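Local coordinates for Lin2004 protein (Listeria innocua, PDB 2HUJ) that is of unknown function but represents a family of bacterial proteins, DUF1798, that adopt a four-helical bundle fold, at residues A[35-40]-A[110-115]; A[58-63]-A[101-106]; A[69-74]-A[90-95]. One frame throughout, in Å; residues are numbered along the deposited sequence.

How the interactions relate
The chain runs through four helices: 16-45, 52-81, 88-104 and 112-137. Interaction 1 joins residues 35-40 of the first to residues 110-115 at the start of the last. It closes the widest loop, and interaction 2 lies within that loop. Interaction 2 (58-63 with 101-106) and interaction 3 (69-74 with 90-95) both pair the two middle helices, and interaction 3 is the innermost. Interactions 1 and 2 touch: Asn36 ND2 is probably hydrogen-bonded to Thr101 OG1, and Ser110 OG to Ser104 O. Interactions 1 and 3 sit on opposite sides of the chain's centre, their own centres about 20 Å apart.

Interaction 1 of 3, residues A[35-40]-A[110-115]; sequences KNWELY and SFYKHF
Tyr40 and Phe115 both turn CG away from the backbone N (chi1 169° for Tyr40), and this lays their rings one over the other. The two side chains slide past each other in opposite directions. Their rings make an offset stack with centroids 4.0 Å apart and planes at 7°. The Tyr40 CB also packs on the Phe115 face as a CH-pi contact, 3.5 Å from Phe115 CZ.

The stack carries the Tyr40 hydroxyl on to the loop before helix 112-137. There Tyr40 OH donates a hydrogen bond to Ser110 O at 2.7 Å. The donor stands above the carbonyl plane, 41° out of it, so it does not follow a lone pair. Tyr40 is thus held by its ring face and by its hydroxyl. The ring of Tyr112 has its edge toward the same hydroxyl, with Tyr112 CD1 3.6 Å from Tyr40 OH.

Trp37 completes an aromatic cluster of four. The edge of its six-membered ring meets Phe115, with Trp37 CE3 3.5 Å from Phe115 CD1. Its far corner meets Tyr112, with Trp37 CH2 3.7 Å from Tyr112 CE1. Both ring pairs are oblique, neither stacked nor edge-to-face.

The cluster ties the first helix of the four-helical bundle to the start of the last. Tyr119 of helix 112-137 stacks on Trp37. Phe115 also touches Thr101 and Ser104 of helix 88-104, while Asn36 packs on Phe59 of helix 52-81.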
# COMPACT_ATOMS: atom_id res chain seq x y z
N LYS A 35 3.18 -6.64 4.42
CA LYS A 35 4.15 -6.56 5.50
C LYS A 35 3.51 -5.95 6.74
O LYS A 35 3.71 -6.48 7.85
CB LYS A 35 5.37 -5.72 5.12
CG LYS A 35 6.32 -6.33 4.13
CD LYS A 35 7.51 -5.38 3.96
CE LYS A 35 8.43 -5.76 2.82
NZ LYS A 35 9.54 -4.75 2.70
N ASN A 36 2.72 -4.89 6.55
CA ASN A 36 2.04 -4.24 7.68
C ASN A 36 1.15 -5.22 8.39
O ASN A 36 1.13 -5.31 9.63
CB ASN A 36 1.18 -3.07 7.20
CG ASN A 36 1.99 -1.91 6.59
OD1 ASN A 36 3.23 -1.91 6.56
ND2 ASN A 36 1.25 -0.90 6.11
N TRP A 37 0.37 -5.95 7.61
CA TRP A 37 -0.63 -6.88 8.15
C TRP A 37 0.06 -8.03 8.87
O TRP A 37 -0.34 -8.42 9.96
CB TRP A 37 -1.47 -7.40 6.98
CG TRP A 37 -2.54 -8.38 7.31
CD1 TRP A 37 -2.66 -9.63 6.82
CD2 TRP A 37 -3.68 -8.17 8.19
NE1 TRP A 37 -3.79 -10.22 7.31
CE2 TRP A 37 -4.44 -9.36 8.15
CE3 TRP A 37 -4.12 -7.11 8.98
CZ2 TRP A 37 -5.60 -9.55 8.93
CZ3 TRP A 37 -5.30 -7.28 9.73
CH2 TRP A 37 -6.02 -8.48 9.69
N GLU A 38 1.11 -8.58 8.28
CA GLU A 38 1.81 -9.68 8.93
C GLU A 38 2.54 -9.26 10.20
O GLU A 38 2.57 -10.02 11.16
CB GLU A 38 2.78 -10.37 7.97
CG GLU A 38 2.08 -11.04 6.76
CD GLU A 38 1.16 -12.21 7.14
OE1 GLU A 38 1.38 -12.86 8.20
OE2 GLU A 38 0.22 -12.49 6.36
N LEU A 39 3.10 -8.06 10.22
CA LEU A 39 3.74 -7.54 11.44
C LEU A 39 2.70 -7.37 12.54
O LEU A 39 2.91 -7.78 13.68
CB LEU A 39 4.47 -6.21 11.15
CG LEU A 39 5.14 -5.51 12.35
CD1 LEU A 39 6.15 -6.44 12.99
CD2 LEU A 39 5.80 -4.23 11.90
N TYR A 40 1.55 -6.80 12.17
CA TYR A 40 0.45 -6.60 13.12
C TYR A 40 0.03 -7.91 13.72
O TYR A 40 -0.08 -8.05 14.97
CB TYR A 40 -0.70 -5.89 12.44
CG TYR A 40 -1.97 -5.86 13.25
CD1 TYR A 40 -2.02 -5.26 14.50
CD2 TYR A 40 -3.12 -6.49 12.79
CE1 TYR A 40 -3.20 -5.23 15.25
CE2 TYR A 40 -4.28 -6.49 13.55
CZ TYR A 40 -4.33 -5.86 14.77
OH TYR A 40 -5.50 -5.89 15.48
N SER A 110 -3.81 -2.77 18.56
CA SER A 110 -4.56 -1.94 17.64
C SER A 110 -5.89 -2.64 17.33
O SER A 110 -5.95 -3.89 17.27
CB SER A 110 -3.80 -1.66 16.34
OG SER A 110 -2.64 -0.91 16.61
N PHE A 111 -6.95 -1.84 17.20
CA PHE A 111 -8.28 -2.40 17.05
C PHE A 111 -8.33 -3.24 15.77
O PHE A 111 -7.99 -2.75 14.69
CB PHE A 111 -9.34 -1.29 17.01
CG PHE A 111 -9.61 -0.64 18.35
CD1 PHE A 111 -9.59 -1.37 19.53
CD2 PHE A 111 -9.93 0.72 18.42
CE1 PHE A 111 -9.85 -0.76 20.76
CE2 PHE A 111 -10.19 1.33 19.64
CZ PHE A 111 -10.15 0.58 20.81
N TYR A 112 -8.73 -4.50 15.91
CA TYR A 112 -8.60 -5.47 14.84
C TYR A 112 -9.45 -5.16 13.59
O TYR A 112 -8.92 -5.15 12.47
CB TYR A 112 -8.94 -6.86 15.35
CG TYR A 112 -8.80 -7.89 14.28
CD1 TYR A 112 -7.57 -8.47 13.99
CD2 TYR A 112 -9.89 -8.27 13.51
CE1 TYR A 112 -7.44 -9.39 13.00
CE2 TYR A 112 -9.77 -9.20 12.51
CZ TYR A 112 -8.54 -9.75 12.27
OH TYR A 112 -8.43 -10.69 11.28
N LYS A 113 -10.75 -4.92 13.77
CA LYS A 113 -11.60 -4.65 12.60
C LYS A 113 -11.15 -3.41 11.84
O LYS A 113 -11.10 -3.44 10.60
CB LYS A 113 -13.10 -4.58 12.98
CG LYS A 113 -14.05 -4.35 11.79
CD LYS A 113 -15.50 -4.36 12.21
CE LYS A 113 -16.45 -4.07 11.04
NZ LYS A 113 -16.12 -2.74 10.42
N HIS A 114 -10.79 -2.34 12.54
CA HIS A 114 -10.29 -1.14 11.87
C HIS A 114 -9.05 -1.46 11.03
O HIS A 114 -8.94 -1.09 9.85
CB HIS A 114 -9.98 -0.02 12.87
CG HIS A 114 -11.20 0.58 13.50
ND1 HIS A 114 -12.47 0.40 12.99
CD2 HIS A 114 -11.34 1.34 14.61
CE1 HIS A 114 -13.34 1.03 13.75
NE2 HIS A 114 -12.69 1.61 14.74
N PHE A 115 -8.11 -2.20 11.62
CA PHE A 115 -6.89 -2.58 10.89
C PHE A 115 -7.21 -3.43 9.66
O PHE A 115 -6.78 -3.12 8.56
CB PHE A 115 -5.93 -3.31 11.84
CG PHE A 115 -4.48 -3.24 11.42
CD1 PHE A 115 -4.08 -3.79 10.19
CD2 PHE A 115 -3.52 -2.68 12.23
CE1 PHE A 115 -2.75 -3.74 9.77
CE2 PHE A 115 -2.19 -2.62 11.79
CZ PHE A 115 -1.80 -3.18 10.60

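Interaction 2 of 3, residues A[58-63]-A[101-106]; sequences PFVDEA and TAVSAF
Phe59, Ala102 and Val60 have the most surface buried where two helices of the four-helical bundle meet. Phe59 and Val60 lie on helix 52-81, and Ala102 lies near the end of helix 88-104. The closest CA atoms across the contact are those of Val60 and Ala102, 5.7 Å apart. The small side chain of Ala102 is consistent with so near an approach.

With chi1 at -171°, the Phe59 ring swings to the side of its own carbonyl carbon and packs against both Ala102 and Phe106. Phe59 CE2 reaches the alanine methyl, 4.0 Å from Ala102 CB. Phe106 brings its edge toward the Phe59 face in an offset edge-to-face pair. The planes stand at 87° and the centroids are 5.5 Å apart. Phe59 CB lies near the plane of the Phe106 ring, 3.7 Å from Phe106 CZ.

Ala102 is also met by the methyl of Ala63, with Ala63 CB 3.9 Å from Ala102 CB. No hydrogen bond crosses this contact. The carbonyl oxygen Ala102 O is buried by it and has no partner in the model; Phe59 CD2 lies 3.9 Å from Ala102 O.

Helix 16-45 adds Gln32 and Asn36 to the Phe59 side, and the ring of Phe50 meets that of Phe106.

Val60 sits beside Phe59 and reaches toward the more exposed Val103. There one branch of each valine meets the other, Val60 CG2 lying 3.7 Å from Val103 CG2.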
# COMPACT_ATOMS: atom_id res chain seq x y z
N PRO A 58 12.46 3.35 10.37
CA PRO A 58 12.87 2.75 9.10
C PRO A 58 11.73 2.01 8.38
O PRO A 58 11.61 2.07 7.17
CB PRO A 58 13.97 1.77 9.52
CG PRO A 58 14.50 2.38 10.82
CD PRO A 58 13.29 2.87 11.50
N PHE A 59 10.90 1.32 9.16
CA PHE A 59 9.76 0.60 8.59
C PHE A 59 8.76 1.59 7.98
O PHE A 59 8.29 1.41 6.86
CB PHE A 59 9.10 -0.27 9.65
CG PHE A 59 8.05 -1.21 9.10
CD1 PHE A 59 8.40 -2.47 8.62
CD2 PHE A 59 6.71 -0.86 9.08
CE1 PHE A 59 7.45 -3.36 8.14
CE2 PHE A 59 5.73 -1.75 8.60
CZ PHE A 59 6.10 -3.00 8.13
N VAL A 60 8.41 2.62 8.75
CA VAL A 60 7.45 3.61 8.30
C VAL A 60 8.01 4.42 7.10
O VAL A 60 7.30 4.68 6.13
CB VAL A 60 6.99 4.52 9.44
CG1 VAL A 60 6.07 5.62 8.91
CG2 VAL A 60 6.24 3.68 10.50
N ASP A 61 9.30 4.77 7.17
CA ASP A 61 9.96 5.42 6.05
C ASP A 61 9.91 4.60 4.75
O ASP A 61 9.66 5.14 3.70
CB ASP A 61 11.44 5.69 6.36
CG ASP A 61 11.68 6.85 7.34
OD1 ASP A 61 10.75 7.63 7.64
OD2 ASP A 61 12.86 6.99 7.74
N GLU A 62 10.19 3.31 4.81
CA GLU A 62 10.12 2.46 3.63
C GLU A 62 8.67 2.42 3.09
O GLU A 62 8.43 2.52 1.89
CB GLU A 62 10.67 1.07 3.96
CG GLU A 62 10.34 -0.07 2.98
CD GLU A 62 10.95 0.12 1.62
OE1 GLU A 62 11.84 1.00 1.48
OE2 GLU A 62 10.52 -0.59 0.69
N ALA A 63 7.68 2.27 3.98
CA ALA A 63 6.29 2.36 3.56
C ALA A 63 5.94 3.68 2.84
O ALA A 63 5.28 3.68 1.78
CB ALA A 63 5.34 2.15 4.75
N THR A 101 -1.40 1.97 8.87
CA THR A 101 -1.21 0.58 9.28
C THR A 101 0.27 0.23 9.53
O THR A 101 0.58 -0.60 10.39
CB THR A 101 -1.88 -0.42 8.32
OG1 THR A 101 -1.42 -0.24 6.97
CG2 THR A 101 -3.42 -0.30 8.38
N ALA A 102 1.18 0.92 8.85
CA ALA A 102 2.60 0.72 9.14
C ALA A 102 2.96 1.13 10.55
O ALA A 102 3.71 0.43 11.26
CB ALA A 102 3.45 1.47 8.13
N VAL A 103 2.39 2.25 10.98
CA VAL A 103 2.58 2.70 12.38
C VAL A 103 1.84 1.80 13.39
O VAL A 103 2.42 1.35 14.37
CB VAL A 103 2.13 4.14 12.53
CG1 VAL A 103 2.23 4.58 13.96
CG2 VAL A 103 2.93 5.04 11.61
N SER A 104 0.58 1.47 13.10
CA SER A 104 -0.24 0.63 14.00
C SER A 104 0.25 -0.81 14.12
O SER A 104 -0.02 -1.46 15.12
CB SER A 104 -1.69 0.62 13.50
OG SER A 104 -2.25 1.92 13.63
N ALA A 105 0.97 -1.30 13.10
CA ALA A 105 1.44 -2.68 13.10
C ALA A 105 2.35 -3.01 14.32
O ALA A 105 2.46 -4.14 14.72
CB ALA A 105 2.18 -2.96 11.85
N PHE A 106 3.02 -2.00 14.86
CA PHE A 106 3.89 -2.22 16.03
C PHE A 106 3.13 -2.42 17.33
O PHE A 106 3.74 -2.75 18.34
CB PHE A 106 4.86 -1.05 16.15
CG PHE A 106 5.90 -1.04 15.07
CD1 PHE A 106 5.65 -0.45 13.84
CD2 PHE A 106 7.10 -1.72 15.25
CE1 PHE A 106 6.60 -0.49 12.83
CE2 PHE A 106 8.06 -1.77 14.22
CZ PHE A 106 7.80 -1.15 13.02

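Interaction 3 of 3, residues A[69-74]-A[90-95]; sequences DFLELA and QLRQAC
Segments 69-74 of helix 52-81 and 90-95 of helix 88-104 run almost exactly antiparallel, at 175°, with their axes 10.7 Å apart and the CA atoms of Leu71 and Arg92 nearest each other. They belong to neighbouring helices of the four-helical bundle, and the contact is part of its buried packing. No hydrogen bond crosses it.

Leu71 has the largest share of surface buried here. Its forked end is set against the thiol of Cys95, with Leu71 CG 3.7 Å from Cys95 SG. The same sulfur meets the Phe70 ring in an oblique sulfur-aromatic contact, 3.6 Å from Phe70 CD2. Cys95 SG therefore touches two consecutive side chains of the facing helix.

A Phe70 chi1 of 169° puts the ring beside its own carbonyl carbon, where it meets Cys95 and also Leu91, whose side chain crosses it at about a right angle. Leu91 CD2 lies in the ring plane at the edge, 4.0 Å from Phe70 CZ. The other branch of Leu91 turns to Ala74. The methyl of Ala74 in turn sits over one Phe70 face, one helix turn on.

Further helices pack on the aromatic and leucine side: Phe70 touches Leu29 of helix 16-45, and both Phe70 and Leu91 touch helix 112-137. At the partly exposed margin Arg92, extended from CG to NE, makes a salt bridge with Glu88 through NE. Arg92 NH1 passes Leu71 CD1 at 4.1 Å.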
# COMPACT_ATOMS: atom_id res chain seq x y z
N ASP A 69 6.39 6.74 -4.30
CA ASP A 69 6.84 6.23 -5.59
C ASP A 69 5.63 5.81 -6.42
O ASP A 69 5.54 6.12 -7.60
CB ASP A 69 7.76 5.02 -5.39
CG ASP A 69 9.18 5.39 -4.99
OD1 ASP A 69 9.46 6.59 -4.75
OD2 ASP A 69 10.01 4.45 -4.89
N PHE A 70 4.67 5.14 -5.78
CA PHE A 70 3.45 4.76 -6.48
C PHE A 70 2.66 5.96 -6.96
O PHE A 70 2.29 6.04 -8.13
CB PHE A 70 2.59 3.87 -5.58
CG PHE A 70 1.20 3.63 -6.10
CD1 PHE A 70 0.93 2.63 -7.08
CD2 PHE A 70 0.13 4.35 -5.59
CE1 PHE A 70 -0.37 2.41 -7.50
CE2 PHE A 70 -1.15 4.13 -6.02
CZ PHE A 70 -1.42 3.18 -6.98
N LEU A 71 2.42 6.91 -6.07
CA LEU A 71 1.61 8.08 -6.43
C LEU A 71 2.24 8.93 -7.51
O LEU A 71 1.52 9.49 -8.34
CB LEU A 71 1.34 8.95 -5.22
CG LEU A 71 0.36 8.37 -4.19
CD1 LEU A 71 0.36 9.29 -2.98
CD2 LEU A 71 -1.03 8.20 -4.78
N GLU A 72 3.56 9.03 -7.51
CA GLU A 72 4.30 9.80 -8.54
C GLU A 72 3.86 9.44 -9.95
O GLU A 72 3.71 10.31 -10.78
CB GLU A 72 5.80 9.55 -8.38
CG GLU A 72 6.66 10.42 -9.24
CD GLU A 72 8.11 9.98 -9.29
OE1 GLU A 72 8.51 9.02 -8.58
OE2 GLU A 72 8.86 10.62 -10.07
N LEU A 73 3.64 8.15 -10.19
CA LEU A 73 3.16 7.65 -11.48
C LEU A 73 1.66 7.42 -11.57
O LEU A 73 1.04 7.64 -12.62
CB LEU A 73 3.87 6.34 -11.81
CG LEU A 73 5.40 6.39 -11.85
CD1 LEU A 73 5.88 5.08 -12.39
CD2 LEU A 73 5.88 7.53 -12.73
N ALA A 74 1.05 7.05 -10.45
CA ALA A 74 -0.36 6.66 -10.42
C ALA A 74 -1.29 7.85 -10.61
O ALA A 74 -2.34 7.70 -11.23
CB ALA A 74 -0.71 5.96 -9.07
N GLN A 90 -9.33 8.09 -4.33
CA GLN A 90 -9.30 6.66 -3.97
C GLN A 90 -7.87 6.14 -3.84
O GLN A 90 -7.53 5.40 -2.93
CB GLN A 90 -10.04 5.85 -5.06
CG GLN A 90 -11.59 5.89 -5.01
CD GLN A 90 -12.24 5.60 -6.35
OE1 GLN A 90 -12.16 6.40 -7.30
NE2 GLN A 90 -12.85 4.43 -6.45
N LEU A 91 -7.02 6.54 -4.77
CA LEU A 91 -5.63 6.11 -4.74
C LEU A 91 -4.90 6.74 -3.57
O LEU A 91 -4.11 6.07 -2.91
CB LEU A 91 -4.93 6.46 -6.04
CG LEU A 91 -5.40 5.68 -7.26
CD1 LEU A 91 -4.64 6.10 -8.51
CD2 LEU A 91 -5.28 4.18 -6.98
N ARG A 92 -5.15 8.02 -3.29
CA ARG A 92 -4.49 8.67 -2.16
C ARG A 92 -4.89 8.03 -0.83
O ARG A 92 -4.05 7.86 0.06
CB ARG A 92 -4.76 10.17 -2.15
CG ARG A 92 -4.08 10.95 -3.27
CD ARG A 92 -4.24 12.42 -3.13
NE ARG A 92 -3.64 13.17 -4.24
CZ ARG A 92 -2.35 13.39 -4.41
NH1 ARG A 92 -1.47 12.92 -3.55
NH2 ARG A 92 -1.93 14.06 -5.48
N GLN A 93 -6.16 7.67 -0.71
CA GLN A 93 -6.65 7.04 0.51
C GLN A 93 -6.06 5.66 0.70
O GLN A 93 -5.68 5.30 1.83
CB GLN A 93 -8.19 7.05 0.59
CG GLN A 93 -8.74 8.44 0.74
CD GLN A 93 -10.22 8.45 0.77
OE1 GLN A 93 -10.87 7.68 0.09
NE2 GLN A 93 -10.77 9.33 1.53
N ALA A 94 -5.91 4.91 -0.39
CA ALA A 94 -5.25 3.60 -0.35
C ALA A 94 -3.84 3.74 0.21
O ALA A 94 -3.41 2.95 1.09
CB ALA A 94 -5.23 2.96 -1.73
N CYS A 95 -3.13 4.80 -0.21
CA CYS A 95 -1.78 5.10 0.28
C CYS A 95 -1.75 5.58 1.74
O CYS A 95 -0.90 5.17 2.52
CB CYS A 95 -1.11 6.13 -0.63
SG CYS A 95 -0.72 5.41 -2.27